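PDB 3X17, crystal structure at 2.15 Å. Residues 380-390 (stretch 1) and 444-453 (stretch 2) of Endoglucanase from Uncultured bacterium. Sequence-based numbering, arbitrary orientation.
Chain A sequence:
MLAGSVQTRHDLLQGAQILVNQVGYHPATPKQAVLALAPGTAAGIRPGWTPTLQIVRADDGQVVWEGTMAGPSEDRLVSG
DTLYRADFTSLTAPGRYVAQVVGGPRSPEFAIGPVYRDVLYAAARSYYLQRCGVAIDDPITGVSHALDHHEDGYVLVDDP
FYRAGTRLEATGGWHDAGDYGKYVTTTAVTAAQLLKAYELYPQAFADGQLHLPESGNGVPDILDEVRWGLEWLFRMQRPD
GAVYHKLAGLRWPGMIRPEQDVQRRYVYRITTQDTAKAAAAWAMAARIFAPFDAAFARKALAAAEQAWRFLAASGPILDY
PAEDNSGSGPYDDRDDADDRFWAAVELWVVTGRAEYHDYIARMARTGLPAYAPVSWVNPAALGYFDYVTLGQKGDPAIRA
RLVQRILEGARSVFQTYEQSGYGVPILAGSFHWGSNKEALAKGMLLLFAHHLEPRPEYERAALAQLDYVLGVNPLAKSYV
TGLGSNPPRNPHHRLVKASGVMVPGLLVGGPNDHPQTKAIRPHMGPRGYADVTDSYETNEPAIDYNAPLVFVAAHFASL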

# COMPACT_ATOMS: atom_id res chain seq x y z
N ALA A 380 -12.52 -7.08 -1.87
CA ALA A 380 -13.08 -8.08 -2.76
C ALA A 380 -12.50 -8.06 -4.20
O ALA A 380 -12.67 -9.03 -4.92
N ALA A 381 -11.79 -7.00 -4.60
CA ALA A 381 -11.18 -6.99 -5.94
C ALA A 381 -10.21 -8.15 -6.11
O ALA A 381 -10.03 -8.67 -7.23
N LEU A 382 -9.53 -8.53 -5.03
CA LEU A 382 -8.64 -9.69 -5.07
C LEU A 382 -9.43 -10.98 -5.36
O LEU A 382 -8.94 -11.92 -5.99
N GLY A 383 -10.67 -11.01 -4.91
CA GLY A 383 -11.49 -12.17 -5.17
C GLY A 383 -11.91 -12.18 -6.63
O GLY A 383 -11.84 -13.21 -7.30
N TYR A 384 -12.39 -11.03 -7.11
CA TYR A 384 -12.71 -10.89 -8.53
C TYR A 384 -11.57 -11.41 -9.38
O TYR A 384 -11.76 -12.25 -10.24
N PHE A 385 -10.36 -10.93 -9.09
CA PHE A 385 -9.20 -11.22 -9.93
C PHE A 385 -8.80 -12.68 -9.83
O PHE A 385 -8.42 -13.28 -10.83
N ASP A 386 -8.84 -13.24 -8.62
CA ASP A 386 -8.33 -14.59 -8.39
C ASP A 386 -9.30 -15.63 -8.93
O ASP A 386 -8.90 -16.64 -9.51
N TYR A 387 -10.59 -15.37 -8.76
CA TYR A 387 -11.60 -16.16 -9.44
C TYR A 387 -11.42 -16.24 -10.99
O TYR A 387 -11.30 -17.33 -11.54
N VAL A 388 -11.39 -15.07 -11.65
CA VAL A 388 -11.12 -14.97 -13.08
C VAL A 388 -9.80 -15.65 -13.49
O VAL A 388 -9.81 -16.47 -14.41
N THR A 389 -8.70 -15.37 -12.80
CA THR A 389 -7.39 -15.85 -13.27
C THR A 389 -6.95 -17.21 -12.74
O THR A 389 -6.01 -17.78 -13.27
N LEU A 390 -7.54 -17.65 -11.64
CA LEU A 390 -7.00 -18.83 -10.95
C LEU A 390 -8.07 -19.90 -10.70
O LEU A 390 -7.72 -21.06 -10.52
N MET A 444 -3.11 -0.43 -8.98
CA MET A 444 -3.33 -1.87 -8.96
C MET A 444 -4.55 -2.30 -9.80
O MET A 444 -4.46 -3.26 -10.51
N LEU A 445 -5.66 -1.58 -9.75
CA LEU A 445 -6.80 -1.94 -10.61
C LEU A 445 -6.49 -1.77 -12.10
O LEU A 445 -6.90 -2.61 -12.91
N LEU A 446 -5.74 -0.73 -12.46
CA LEU A 446 -5.24 -0.58 -13.83
C LEU A 446 -4.39 -1.78 -14.24
O LEU A 446 -4.63 -2.38 -15.30
N LEU A 447 -3.50 -2.22 -13.36
CA LEU A 447 -2.68 -3.36 -13.67
C LEU A 447 -3.48 -4.66 -13.74
O LEU A 447 -3.09 -5.56 -14.46
N PHE A 448 -4.54 -4.79 -12.96
CA PHE A 448 -5.36 -6.01 -13.05
C PHE A 448 -5.97 -6.11 -14.47
O PHE A 448 -5.97 -7.18 -15.08
N ALA A 449 -6.53 -5.00 -14.94
CA ALA A 449 -7.17 -4.92 -16.24
C ALA A 449 -6.13 -5.12 -17.35
O ALA A 449 -6.31 -5.97 -18.23
N HIS A 450 -5.00 -4.46 -17.22
CA HIS A 450 -3.85 -4.70 -18.08
C HIS A 450 -3.49 -6.18 -18.18
O HIS A 450 -3.03 -6.65 -19.23
N HIS A 451 -3.63 -6.89 -17.08
CA HIS A 451 -3.25 -8.29 -17.06
C HIS A 451 -4.24 -9.15 -17.86
O HIS A 451 -3.86 -10.15 -18.48
N LEU A 452 -5.52 -8.76 -17.85
CA LEU A 452 -6.55 -9.50 -18.60
C LEU A 452 -6.51 -9.17 -20.10
O LEU A 452 -6.84 -10.01 -20.94
N GLU A 453 -6.05 -7.96 -20.40
CA GLU A 453 -6.24 -7.30 -21.67
C GLU A 453 -5.13 -6.24 -21.76
O GLU A 453 -5.29 -5.12 -21.25

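How does the contact begin at the N-terminal end of stretch 1? The two helices run nearly parallel, their directions differing by 13° and their axes coming no closer than 11.4 Å, a spacing that leaves room for side chains between them. Ala 381 points toward stretch 2 and sets its CB 4.0 Å from CD2 of Leu 445, whose m,t rotamer brings its end nearer although its CA-to-CB bond points sideways. Leu 382 also leaves its backbone sideways, but with chi1 m and chi2 t it carries CD2 to 4.0 Å from CZ of Phe 448, meeting that ring at its edge. Gly 383 has no side chain to offer, and Tyr 384 lies out of reach, its OH hydrogen-bonded elsewhere in the structure.

What fills the middle of the contact? Phe 385 points toward stretch 2 in the t rotamer (chi2 75°), and Phe 448 points back in the m rotamer (chi2 -14°). Their CA atoms are 7.2 Å apart, close enough for the rings to form an offset stack, with centroids 4.3 Å apart and planes inclined by 16°. The closest side-chain atoms are CD1 of Phe 385 and CG of Phe 448, at 3.6 Å. CB of Phe 385 adds a CH-pi contact, lying 4.3 Å from the centroid of the Phe 448 ring, almost directly above its face.

What else surrounds the Phe 385 ring? His 451, in the t rotamer, points toward stretch 1 and brings ND1 to 3.6 Å from CZ of Phe 385. The edge of the phenylalanine faces the imidazole in an offset edge-to-face pair, with planes at 70°. Asp 386 and Tyr 387 take no part in the contact; Asp 386 OD1 and Tyr 387 OH find hydrogen-bond partners elsewhere in the structure.

How does the contact close at the C-terminal end? Val 388 (t) and Thr 389 (p) both point toward stretch 2 and converge on CD2 of Leu 452: CG1 of Val 388 lies 3.8 Å from that atom, and CG2 of Thr 389 lies 3.9 Å from it. Leu 452 starts sideways, but its m,t rotamer brings its end into reach. The hydroxyl of Thr 389 turns to its own helix, where OG1 donates a 2.8 Å hydrogen bond to O of Phe 385, while its methyl serves the contact. No hydrogen bond crosses between the stretches, so apolar and aromatic packing dominates the 402 Å² they bury together.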

# COMPACT_ATOMS: atom_id res chain seq x y z
CB ALA A 380 -14.62 -7.99 -2.79
CB ALA A 381 -10.47 -5.69 -6.21
CB LEU A 382 -7.89 -9.84 -3.75
CG LEU A 382 -6.92 -8.72 -3.31
CD1 LEU A 382 -6.38 -8.95 -1.88
CD2 LEU A 382 -5.74 -8.56 -4.28
CB TYR A 384 -12.94 -9.41 -8.87
CG TYR A 384 -14.34 -8.94 -8.65
CD1 TYR A 384 -14.79 -8.57 -7.38
CD2 TYR A 384 -15.20 -8.74 -9.73
CE1 TYR A 384 -16.10 -8.08 -7.18
CE2 TYR A 384 -16.47 -8.24 -9.55
CZ TYR A 384 -16.93 -7.93 -8.29
OH TYR A 384 -18.20 -7.41 -8.16
CB PHE A 385 -8.02 -10.32 -9.55
CG PHE A 385 -6.88 -10.35 -10.56
CD1 PHE A 385 -6.99 -9.69 -11.79
CD2 PHE A 385 -5.72 -11.07 -10.29
CE1 PHE A 385 -5.97 -9.77 -12.74
CE2 PHE A 385 -4.68 -11.10 -11.20
CZ PHE A 385 -4.80 -10.44 -12.43
CB ASP A 386 -8.06 -14.84 -6.90
CG ASP A 386 -6.72 -14.29 -6.46
OD1 ASP A 386 -5.97 -13.79 -7.33
OD2 ASP A 386 -6.45 -14.27 -5.23
CB TYR A 387 -12.99 -15.61 -9.13
CG TYR A 387 -14.11 -16.51 -9.64
CD1 TYR A 387 -14.34 -16.67 -11.01
CD2 TYR A 387 -14.99 -17.13 -8.75
CE1 TYR A 387 -15.38 -17.46 -11.49
CE2 TYR A 387 -16.05 -17.90 -9.21
CZ TYR A 387 -16.23 -18.09 -10.58
OH TYR A 387 -17.27 -18.89 -11.02
CB VAL A 388 -11.21 -13.48 -13.59
CG1 VAL A 388 -10.72 -13.37 -15.02
CG2 VAL A 388 -12.67 -12.94 -13.50
CB THR A 389 -6.27 -14.86 -13.02
OG1 THR A 389 -6.13 -14.64 -11.59
CG2 THR A 389 -6.60 -13.54 -13.74
CB LEU A 390 -6.35 -18.45 -9.62
CG LEU A 390 -4.84 -18.20 -9.53
CD1 LEU A 390 -4.17 -17.96 -10.86
CD2 LEU A 390 -4.51 -17.10 -8.51
CB MET A 444 -3.46 -2.39 -7.51
CG MET A 444 -3.51 -3.93 -7.40
SD MET A 444 -4.06 -4.46 -5.76
CE MET A 444 -2.73 -3.86 -4.73
CB LEU A 445 -8.10 -1.22 -10.25
CG LEU A 445 -8.56 -1.27 -8.78
CD1 LEU A 445 -9.78 -0.38 -8.62
CD2 LEU A 445 -8.81 -2.69 -8.29
CB LEU A 446 -4.42 0.70 -14.00
CG LEU A 446 -5.20 1.99 -13.79
CD1 LEU A 446 -4.25 3.15 -13.51
CD2 LEU A 446 -6.07 2.29 -15.02
CB LEU A 447 -1.51 -3.49 -12.70
CG LEU A 447 -0.44 -2.40 -12.79
CD1 LEU A 447 0.60 -2.55 -11.68
CD2 LEU A 447 0.22 -2.34 -14.17
CB PHE A 448 -6.50 -6.02 -12.04
CG PHE A 448 -6.08 -6.38 -10.62
CD1 PHE A 448 -4.84 -6.96 -10.35
CD2 PHE A 448 -6.94 -6.16 -9.56
CE1 PHE A 448 -4.47 -7.29 -9.04
CE2 PHE A 448 -6.60 -6.54 -8.24
CZ PHE A 448 -5.36 -7.09 -7.99
CB ALA A 449 -7.89 -3.54 -16.41
CB HIS A 450 -2.64 -3.90 -17.60
CG HIS A 450 -1.42 -4.09 -18.44
ND1 HIS A 450 -1.34 -3.68 -19.75
CD2 HIS A 450 -0.23 -4.69 -18.16
CE1 HIS A 450 -0.13 -3.94 -20.22
NE2 HIS A 450 0.55 -4.60 -19.29
CB HIS A 451 -3.11 -8.79 -15.62
CG HIS A 451 -2.57 -10.17 -15.52
ND1 HIS A 451 -3.37 -11.29 -15.64
CD2 HIS A 451 -1.30 -10.63 -15.42
CE1 HIS A 451 -2.62 -12.38 -15.58
NE2 HIS A 451 -1.36 -12.00 -15.46
CB LEU A 452 -7.94 -9.15 -18.07
CG LEU A 452 -8.32 -9.56 -16.64
CD1 LEU A 452 -9.77 -9.28 -16.50
CD2 LEU A 452 -8.04 -11.05 -16.39
CB GLU A 453 -7.61 -6.61 -21.67
CG GLU A 453 -8.27 -6.42 -23.01
CD GLU A 453 -9.66 -5.77 -22.87
OE1 GLU A 453 -9.74 -4.53 -22.67
OE2 GLU A 453 -10.67 -6.52 -22.89